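Local coordinates for protein PrgX (Enterococcus faecalis, PDB 2AWI) that acts as the receptor for the peptide sex pheromone cCF10 and probably binds DNA as a repressor in the regulation of conjugation, at residues Gly76-Leu81 / Leu107-Ile112; Leu80-Ile85 / Leu114-Ile119. The protein carries 1 engineered substitution. All coordinates share one frame; numbering follows the deposited sequence.

Contact 1. Residues Gly76-Leu81 / Leu107-Ile112; sequences GKEKLL and LQYFSI
K79 reaches from helix 74-87 across I112 to S111 on helix 107-122. Its CB lies 4.0 Å from I112 CG1, the first apolar touch of the side chain. CG is anti to the backbone N (chi1 -168°) and CD continues the extended run; a bend at chi3 then brings CE past the end of the Q108 side chain, which K79 crosses at about a right angle, and a second at chi4 turns NZ toward S111. At the tip, K79 NZ comes within 3.7 Å of S111 CB and 3.3 Å of S111 OG. The ammonium has a firmer partner in its salt bridge with E154, and S111 OG hydrogen-bonds to both E154 and N158, so both polar ends are tied to helix 150-159. Behind this arm, the CD1 branch of I112 presses on the other helix, 3.6 Å from E78 CB and also 3.6 Å from K79 N. E78 CG, in turn, lies 4.0 Å from Y109 CE1, with the carboxylate and ring planes 68° apart; E78 OE2 forms a salt bridge with R98 of helix 92-102. The segment axes approach to 10.0 Å at only 15°. Two nearly parallel helices, separated in sequence by a third, are consistent with the all-helical stacking of TPR-like folds; 107-112 lies within the C-terminal TPR-region family of this receptor.

Contact 2. Residues Leu80-Ile85 / Leu114-Ile119; sequences LLISKI and LGYISI
G115 and I82 form the closest CA pair of the two segments, 6.8 Å apart. The tip of the isoleucine rests directly on the glycine main chain: I82 CD1 is 3.8 Å from G115 CA, so the side chain of one helix packs on the backbone of the other. The next residue, Y116, has CG anti to its own carbonyl carbon (chi1 -77°), and although its CB leaves the backbone obliquely to the partner helix, its outer ring atoms come close to that helix. One ring carbon next to the hydroxyl-bearing CZ, Y116 CE1, lies 3.9 Å from I82 CG1, while the other, Y116 CE2, is 3.8 Å from I85 CD1. The same methyl touches the oxygen, with I85 CD1 3.6 Å from Y116 OH, and I85 meets the tyrosine at about a right angle. The two isoleucines, one turn apart, therefore contact different carbons of the tyrosine ring. One turn further on, I119 points its CB at the opposite helix and ends with CD1 3.8 Å from I82 O. From there I119 CD1 also lies 4.1 Å from I85 CG2, where the two side chains again cross at about a right angle, and it is similarly near the CG2 branch of I82. The segments run almost parallel, 9° apart. Around this apolar seam, L81, I85 and Y116 also touch helix 92-102, which fills the side of the pair next to the ring, whereas L114 turns from the contact to pack on N158 and L159 at the C-terminal end of helix 150-159; the chain has no strands.

Overall arrangement
Contacts 1 and 2 are successive sections of one interface between helix 74-87 and helix 107-122, with centres about 9 Å apart; their first segments overlap at L80 and L81. They join directly, for I82 CD1 of contact 2 lies 3.6 Å from I112 O of contact 1. Contact 1 is the more buried and mixes polar with apolar groups: the charged ends of K79 and E78 are paired outside the two segments, with helices 150-159 and 92-102 respectively. Contact 2 is only partly buried and almost wholly apolar, resting on isoleucines, a tyrosine and a glycine. Another subunit touches contact 1 alone, at L107 and Q108.

Contact 1. Residues Gly76-Leu81 / Leu107-Ile112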
ATOM      1  N   GLY A  76       3.352  43.929 -21.825  1.00 45.42           N
ATOM      2  CA  GLY A  76       3.834  42.567 -21.951  1.00 45.44           C
ATOM      3  C   GLY A  76       5.342  42.562 -21.780  1.00 46.97           C
ATOM      4  O   GLY A  76       5.904  41.699 -21.102  1.00 45.78           O
ATOM      5  N   LYS A  77       6.000  43.539 -22.396  1.00 60.23           N
ATOM      6  CA  LYS A  77       7.447  43.659 -22.302  1.00 62.63           C
ATOM      7  C   LYS A  77       7.841  43.711 -20.827  1.00 61.03           C
ATOM      8  O   LYS A  77       8.733  42.984 -20.387  1.00 61.10           O
ATOM      9  CB  LYS A  77       7.918  44.937 -23.001  1.00 89.02           C
ATOM     10  CG  LYS A  77       7.494  45.050 -24.455  1.00 89.02           C
ATOM     11  CD  LYS A  77       7.766  46.449 -25.001  1.00 89.02           C
ATOM     12  CE  LYS A  77       7.209  46.617 -26.412  1.00 89.02           C
ATOM     13  NZ  LYS A  77       7.308  48.022 -26.912  1.00 89.02           N
ATOM     14  N   GLU A  78       7.156  44.572 -20.075  1.00 59.75           N
ATOM     15  CA  GLU A  78       7.412  44.750 -18.647  1.00 59.36           C
ATOM     16  C   GLU A  78       7.180  43.482 -17.834  1.00 60.02           C
ATOM     17  O   GLU A  78       8.060  43.051 -17.090  1.00 61.08           O
ATOM     18  CB  GLU A  78       6.533  45.877 -18.093  1.00 53.00           C
ATOM     19  CG  GLU A  78       6.835  47.252 -18.678  1.00 50.91           C
ATOM     20  CD  GLU A  78       8.150  47.822 -18.184  1.00 51.43           C
ATOM     21  OE1 GLU A  78       8.924  47.076 -17.548  1.00 58.75           O
ATOM     22  OE2 GLU A  78       8.416  49.016 -18.433  1.00 45.60           O
ATOM     23  N   LYS A  79       5.998  42.887 -17.968  1.00 59.09           N
ATOM     24  CA  LYS A  79       5.680  41.674 -17.220  1.00 60.60           C
ATOM     25  C   LYS A  79       6.673  40.566 -17.560  1.00 60.04           C
ATOM     26  O   LYS A  79       6.939  39.683 -16.744  1.00 60.45           O
ATOM     27  CB  LYS A  79       4.244  41.216 -17.516  1.00 52.81           C
ATOM     28  CG  LYS A  79       3.727  40.130 -16.566  1.00 56.72           C
ATOM     29  CD  LYS A  79       2.239  39.832 -16.782  1.00 55.33           C
ATOM     30  CE  LYS A  79       1.327  40.886 -16.149  1.00 64.07           C
ATOM     31  NZ  LYS A  79       1.206  40.744 -14.666  1.00 62.78           N
ATOM     32  N   LEU A  80       7.224  40.628 -18.767  1.00 62.06           N
ATOM     33  CA  LEU A  80       8.197  39.641 -19.227  1.00 61.29           C
ATOM     34  C   LEU A  80       9.532  39.917 -18.538  1.00 59.35           C
ATOM     35  O   LEU A  80      10.216  39.004 -18.074  1.00 57.71           O
ATOM     36  CB  LEU A  80       8.350  39.745 -20.752  1.00 85.97           C
ATOM     37  CG  LEU A  80       9.204  38.738 -21.534  1.00 88.95           C
ATOM     38  CD1 LEU A  80      10.685  38.936 -21.230  1.00 88.95           C
ATOM     39  CD2 LEU A  80       8.758  37.326 -21.190  1.00 88.61           C
ATOM     40  N   LEU A  81       9.880  41.194 -18.465  1.00 58.86           N
ATOM     41  CA  LEU A  81      11.122  41.641 -17.854  1.00 58.14           C
ATOM     42  C   LEU A  81      11.332  41.100 -16.437  1.00 57.52           C
ATOM     43  O   LEU A  81      12.470  40.939 -15.994  1.00 57.94           O
ATOM     44  CB  LEU A  81      11.146  43.172 -17.845  1.00 55.01           C
ATOM     45  CG  LEU A  81      12.474  43.914 -17.685  1.00 58.13           C
ATOM     46  CD1 LEU A  81      13.500  43.359 -18.657  1.00 62.02           C
ATOM     47  CD2 LEU A  81      12.252  45.403 -17.946  1.00 58.42           C
ATOM     48  N   LEU A 107      -4.277  48.112 -13.546  1.00 29.32           N
ATOM     49  CA  LEU A 107      -4.225  46.910 -12.738  1.00 26.08           C
ATOM     50  C   LEU A 107      -3.056  46.038 -13.184  1.00 26.40           C
ATOM     51  O   LEU A 107      -2.445  45.353 -12.369  1.00 24.34           O
ATOM     52  CB  LEU A 107      -5.540  46.146 -12.853  1.00 24.93           C
ATOM     53  CG  LEU A 107      -6.751  46.906 -12.306  1.00 31.66           C
ATOM     54  CD1 LEU A 107      -8.018  46.119 -12.588  1.00 30.98           C
ATOM     55  CD2 LEU A 107      -6.583  47.147 -10.809  1.00 28.34           C
ATOM     56  N   GLN A 108      -2.738  46.064 -14.473  1.00 35.50           N
ATOM     57  CA  GLN A 108      -1.624  45.269 -14.977  1.00 35.63           C
ATOM     58  C   GLN A 108      -0.331  45.762 -14.338  1.00 36.41           C
ATOM     59  O   GLN A 108       0.391  44.992 -13.713  1.00 37.58           O
ATOM     60  CB  GLN A 108      -1.539  45.367 -16.502  1.00 30.83           C
ATOM     61  CG  GLN A 108      -2.661  44.632 -17.216  1.00 33.14           C
ATOM     62  CD  GLN A 108      -2.534  43.119 -17.095  1.00 42.67           C
ATOM     63  OE1 GLN A 108      -3.518  42.388 -17.218  1.00 46.21           O
ATOM     64  NE2 GLN A 108      -1.313  42.644 -16.865  1.00 45.38           N
ATOM     65  N   TYR A 109      -0.044  47.054 -14.483  1.00 42.23           N
ATOM     66  CA  TYR A 109       1.164  47.624 -13.891  1.00 40.98           C
ATOM     67  C   TYR A 109       1.225  47.385 -12.388  1.00 38.67           C
ATOM     68  O   TYR A 109       2.305  47.196 -11.827  1.00 37.20           O
ATOM     69  CB  TYR A 109       1.257  49.125 -14.185  1.00 44.15           C
ATOM     70  CG  TYR A 109       1.882  49.424 -15.530  1.00 45.16           C
ATOM     71  CD1 TYR A 109       3.224  49.133 -15.773  1.00 47.92           C
ATOM     72  CD2 TYR A 109       1.122  49.951 -16.573  1.00 39.06           C
ATOM     73  CE1 TYR A 109       3.795  49.355 -17.025  1.00 53.30           C
ATOM     74  CE2 TYR A 109       1.683  50.177 -17.830  1.00 46.18           C
ATOM     75  CZ  TYR A 109       3.017  49.873 -18.048  1.00 49.32           C
ATOM     76  OH  TYR A 109       3.566  50.071 -19.293  1.00 52.77           O
ATOM     77  N   PHE A 110       0.076  47.388 -11.722  1.00 32.33           N
ATOM     78  CA  PHE A 110       0.111  47.132 -10.293  1.00 31.56           C
ATOM     79  C   PHE A 110       0.607  45.711 -10.096  1.00 31.78           C
ATOM     80  O   PHE A 110       1.472  45.456  -9.260  1.00 32.68           O
ATOM     81  CB  PHE A 110      -1.269  47.284  -9.653  1.00 33.74           C
ATOM     82  CG  PHE A 110      -1.235  47.240  -8.153  1.00 35.63           C
ATOM     83  CD1 PHE A 110      -0.468  48.160  -7.443  1.00 32.31           C
ATOM     84  CD2 PHE A 110      -1.938  46.266  -7.452  1.00 31.37           C
ATOM     85  CE1 PHE A 110      -0.400  48.110  -6.053  1.00 30.68           C
ATOM     86  CE2 PHE A 110      -1.877  46.207  -6.059  1.00 36.33           C
ATOM     87  CZ  PHE A 110      -1.107  47.131  -5.360  1.00 32.15           C
ATOM     88  N   SER A 111       0.056  44.791 -10.881  1.00 31.38           N
ATOM     89  CA  SER A 111       0.440  43.388 -10.809  1.00 32.33           C
ATOM     90  C   SER A 111       1.941  43.232 -11.061  1.00 34.03           C
ATOM     91  O   SER A 111       2.614  42.456 -10.387  1.00 35.19           O
ATOM     92  CB  SER A 111      -0.355  42.570 -11.833  1.00 29.33           C
ATOM     93  OG  SER A 111      -0.135  41.181 -11.651  1.00 30.12           O
ATOM     94  N   ILE A 112       2.468  43.976 -12.027  1.00 34.99           N
ATOM     95  CA  ILE A 112       3.894  43.909 -12.327  1.00 36.55           C
ATOM     96  C   ILE A 112       4.675  44.436 -11.124  1.00 37.03           C
ATOM     97  O   ILE A 112       5.677  43.849 -10.706  1.00 35.81           O
ATOM     98  CB  ILE A 112       4.237  44.752 -13.570  1.00 36.16           C
ATOM     99  CG1 ILE A 112       3.586  44.136 -14.809  1.00 34.93           C
ATOM    100  CG2 ILE A 112       5.737  44.826 -13.747  1.00 32.70           C
ATOM    101  CD1 ILE A 112       3.719  44.991 -16.055  1.00 39.20           C
TER

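Contact 2. Residues Leu80-Ile85 / Leu114-Ile119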
ATOM      1  N   LEU A  80       7.224  40.628 -18.767  1.00 62.06           N
ATOM      2  CA  LEU A  80       8.197  39.641 -19.227  1.00 61.29           C
ATOM      3  C   LEU A  80       9.532  39.917 -18.538  1.00 59.35           C
ATOM      4  O   LEU A  80      10.216  39.004 -18.074  1.00 57.71           O
ATOM      5  CB  LEU A  80       8.350  39.745 -20.752  1.00 85.97           C
ATOM      6  CG  LEU A  80       9.204  38.738 -21.534  1.00 88.95           C
ATOM      7  CD1 LEU A  80      10.685  38.936 -21.230  1.00 88.95           C
ATOM      8  CD2 LEU A  80       8.758  37.326 -21.190  1.00 88.61           C
ATOM      9  N   LEU A  81       9.880  41.194 -18.465  1.00 58.86           N
ATOM     10  CA  LEU A  81      11.122  41.641 -17.854  1.00 58.14           C
ATOM     11  C   LEU A  81      11.332  41.100 -16.437  1.00 57.52           C
ATOM     12  O   LEU A  81      12.470  40.939 -15.994  1.00 57.94           O
ATOM     13  CB  LEU A  81      11.146  43.172 -17.845  1.00 55.01           C
ATOM     14  CG  LEU A  81      12.474  43.914 -17.685  1.00 58.13           C
ATOM     15  CD1 LEU A  81      13.500  43.359 -18.657  1.00 62.02           C
ATOM     16  CD2 LEU A  81      12.252  45.403 -17.946  1.00 58.42           C
ATOM     17  N   ILE A  82      10.240  40.814 -15.734  1.00 53.66           N
ATOM     18  CA  ILE A  82      10.319  40.303 -14.364  1.00 54.20           C
ATOM     19  C   ILE A  82      11.143  39.023 -14.225  1.00 55.43           C
ATOM     20  O   ILE A  82      11.940  38.893 -13.297  1.00 55.01           O
ATOM     21  CB  ILE A  82       8.900  40.046 -13.778  1.00 45.55           C
ATOM     22  CG1 ILE A  82       8.255  41.374 -13.385  1.00 44.33           C
ATOM     23  CG2 ILE A  82       8.971  39.117 -12.565  1.00 45.04           C
ATOM     24  CD1 ILE A  82       6.859  41.220 -12.838  1.00 48.39           C
ATOM     25  N   SER A  83      10.942  38.080 -15.141  1.00 72.24           N
ATOM     26  CA  SER A  83      11.665  36.811 -15.101  1.00 74.17           C
ATOM     27  C   SER A  83      13.170  37.028 -15.192  1.00 73.61           C
ATOM     28  O   SER A  83      13.944  36.424 -14.446  1.00 74.13           O
ATOM     29  CB  SER A  83      11.212  35.908 -16.252  1.00 91.15           C
ATOM     30  OG  SER A  83      11.536  36.477 -17.510  1.00 91.15           O
ATOM     31  N   LYS A  84      13.577  37.900 -16.106  1.00 69.58           N
ATOM     32  CA  LYS A  84      14.986  38.197 -16.302  1.00 71.30           C
ATOM     33  C   LYS A  84      15.590  38.838 -15.059  1.00 70.58           C
ATOM     34  O   LYS A  84      16.676  38.454 -14.624  1.00 70.74           O
ATOM     35  CB  LYS A  84      15.163  39.122 -17.509  1.00109.22           C
ATOM     36  CG  LYS A  84      14.373  38.678 -18.735  1.00109.22           C
ATOM     37  CD  LYS A  84      14.777  39.442 -19.990  1.00109.22           C
ATOM     38  CE  LYS A  84      16.081  38.905 -20.573  1.00109.22           C
ATOM     39  NZ  LYS A  84      15.948  37.484 -21.018  1.00109.22           N
ATOM     40  N   ILE A  85      14.880  39.807 -14.485  1.00 63.98           N
ATOM     41  CA  ILE A  85      15.357  40.499 -13.292  1.00 62.58           C
ATOM     42  C   ILE A  85      15.419  39.577 -12.079  1.00 61.86           C
ATOM     43  O   ILE A  85      16.185  39.822 -11.149  1.00 63.75           O
ATOM     44  CB  ILE A  85      14.470  41.729 -12.955  1.00 65.81           C
ATOM     45  CG1 ILE A  85      14.593  42.776 -14.064  1.00 65.46           C
ATOM     46  CG2 ILE A  85      14.897  42.339 -11.622  1.00 63.77           C
ATOM     47  CD1 ILE A  85      13.811  44.046 -13.808  1.00 68.65           C
ATOM     48  N   LEU A 114       3.939  44.457  -7.925  1.00 33.15           N
ATOM     49  CA  LEU A 114       4.024  43.461  -6.856  1.00 32.64           C
ATOM     50  C   LEU A 114       5.022  42.374  -7.251  1.00 34.68           C
ATOM     51  O   LEU A 114       5.530  41.638  -6.400  1.00 34.23           O
ATOM     52  CB  LEU A 114       2.646  42.837  -6.586  1.00 30.10           C
ATOM     53  CG  LEU A 114       1.567  43.790  -6.054  1.00 26.82           C
ATOM     54  CD1 LEU A 114       0.224  43.063  -5.949  1.00 19.19           C
ATOM     55  CD2 LEU A 114       1.998  44.343  -4.697  1.00 21.10           C
ATOM     56  N   GLY A 115       5.288  42.281  -8.553  1.00 44.62           N
ATOM     57  CA  GLY A 115       6.243  41.309  -9.050  1.00 44.72           C
ATOM     58  C   GLY A 115       7.636  41.712  -8.598  1.00 46.90           C
ATOM     59  O   GLY A 115       8.474  40.864  -8.272  1.00 47.06           O
ATOM     60  N   TYR A 116       7.884  43.017  -8.579  1.00 40.71           N
ATOM     61  CA  TYR A 116       9.171  43.538  -8.135  1.00 42.03           C
ATOM     62  C   TYR A 116       9.296  43.419  -6.618  1.00 42.14           C
ATOM     63  O   TYR A 116      10.367  43.103  -6.099  1.00 43.44           O
ATOM     64  CB  TYR A 116       9.333  45.001  -8.546  1.00 47.60           C
ATOM     65  CG  TYR A 116       9.685  45.211 -10.002  1.00 49.30           C
ATOM     66  CD1 TYR A 116       8.788  44.878 -11.018  1.00 45.51           C
ATOM     67  CD2 TYR A 116      10.916  45.757 -10.362  1.00 47.90           C
ATOM     68  CE1 TYR A 116       9.112  45.090 -12.362  1.00 46.91           C
ATOM     69  CE2 TYR A 116      11.250  45.973 -11.696  1.00 48.76           C
ATOM     70  CZ  TYR A 116      10.347  45.638 -12.690  1.00 47.13           C
ATOM     71  OH  TYR A 116      10.690  45.858 -14.004  1.00 47.88           O
ATOM     72  N   ILE A 117       8.203  43.669  -5.904  1.00 54.67           N
ATOM     73  CA  ILE A 117       8.228  43.576  -4.449  1.00 54.16           C
ATOM     74  C   ILE A 117       8.591  42.159  -4.043  1.00 54.91           C
ATOM     75  O   ILE A 117       9.366  41.946  -3.112  1.00 55.12           O
ATOM     76  CB  ILE A 117       6.862  43.939  -3.834  1.00 42.11           C
ATOM     77  CG1 ILE A 117       6.532  45.398  -4.145  1.00 44.97           C
ATOM     78  CG2 ILE A 117       6.885  43.708  -2.323  1.00 38.79           C
ATOM     79  CD1 ILE A 117       7.547  46.387  -3.607  1.00 47.27           C
ATOM     80  N   SER A 118       8.025  41.191  -4.753  1.00 52.35           N
ATOM     81  CA  SER A 118       8.288  39.786  -4.483  1.00 52.37           C
ATOM     82  C   SER A 118       9.781  39.515  -4.635  1.00 52.88           C
ATOM     83  O   SER A 118      10.407  38.916  -3.762  1.00 54.21           O
ATOM     84  CB  SER A 118       7.502  38.917  -5.460  1.00 44.99           C
ATOM     85  OG  SER A 118       7.686  37.545  -5.173  1.00 46.80           O
ATOM     86  N   ILE A 119      10.343  39.962  -5.755  1.00 53.33           N
ATOM     87  CA  ILE A 119      11.765  39.782  -6.037  1.00 52.73           C
ATOM     88  C   ILE A 119      12.616  40.349  -4.903  1.00 55.46           C
ATOM     89  O   ILE A 119      13.507  39.673  -4.391  1.00 57.60           O
ATOM     90  CB  ILE A 119      12.162  40.477  -7.367  1.00 42.13           C
ATOM     91  CG1 ILE A 119      11.602  39.693  -8.558  1.00 34.21           C
ATOM     92  CG2 ILE A 119      13.669  40.588  -7.467  1.00 37.10           C
ATOM     93  CD1 ILE A 119      11.720  40.424  -9.878  1.00 34.78           C
TER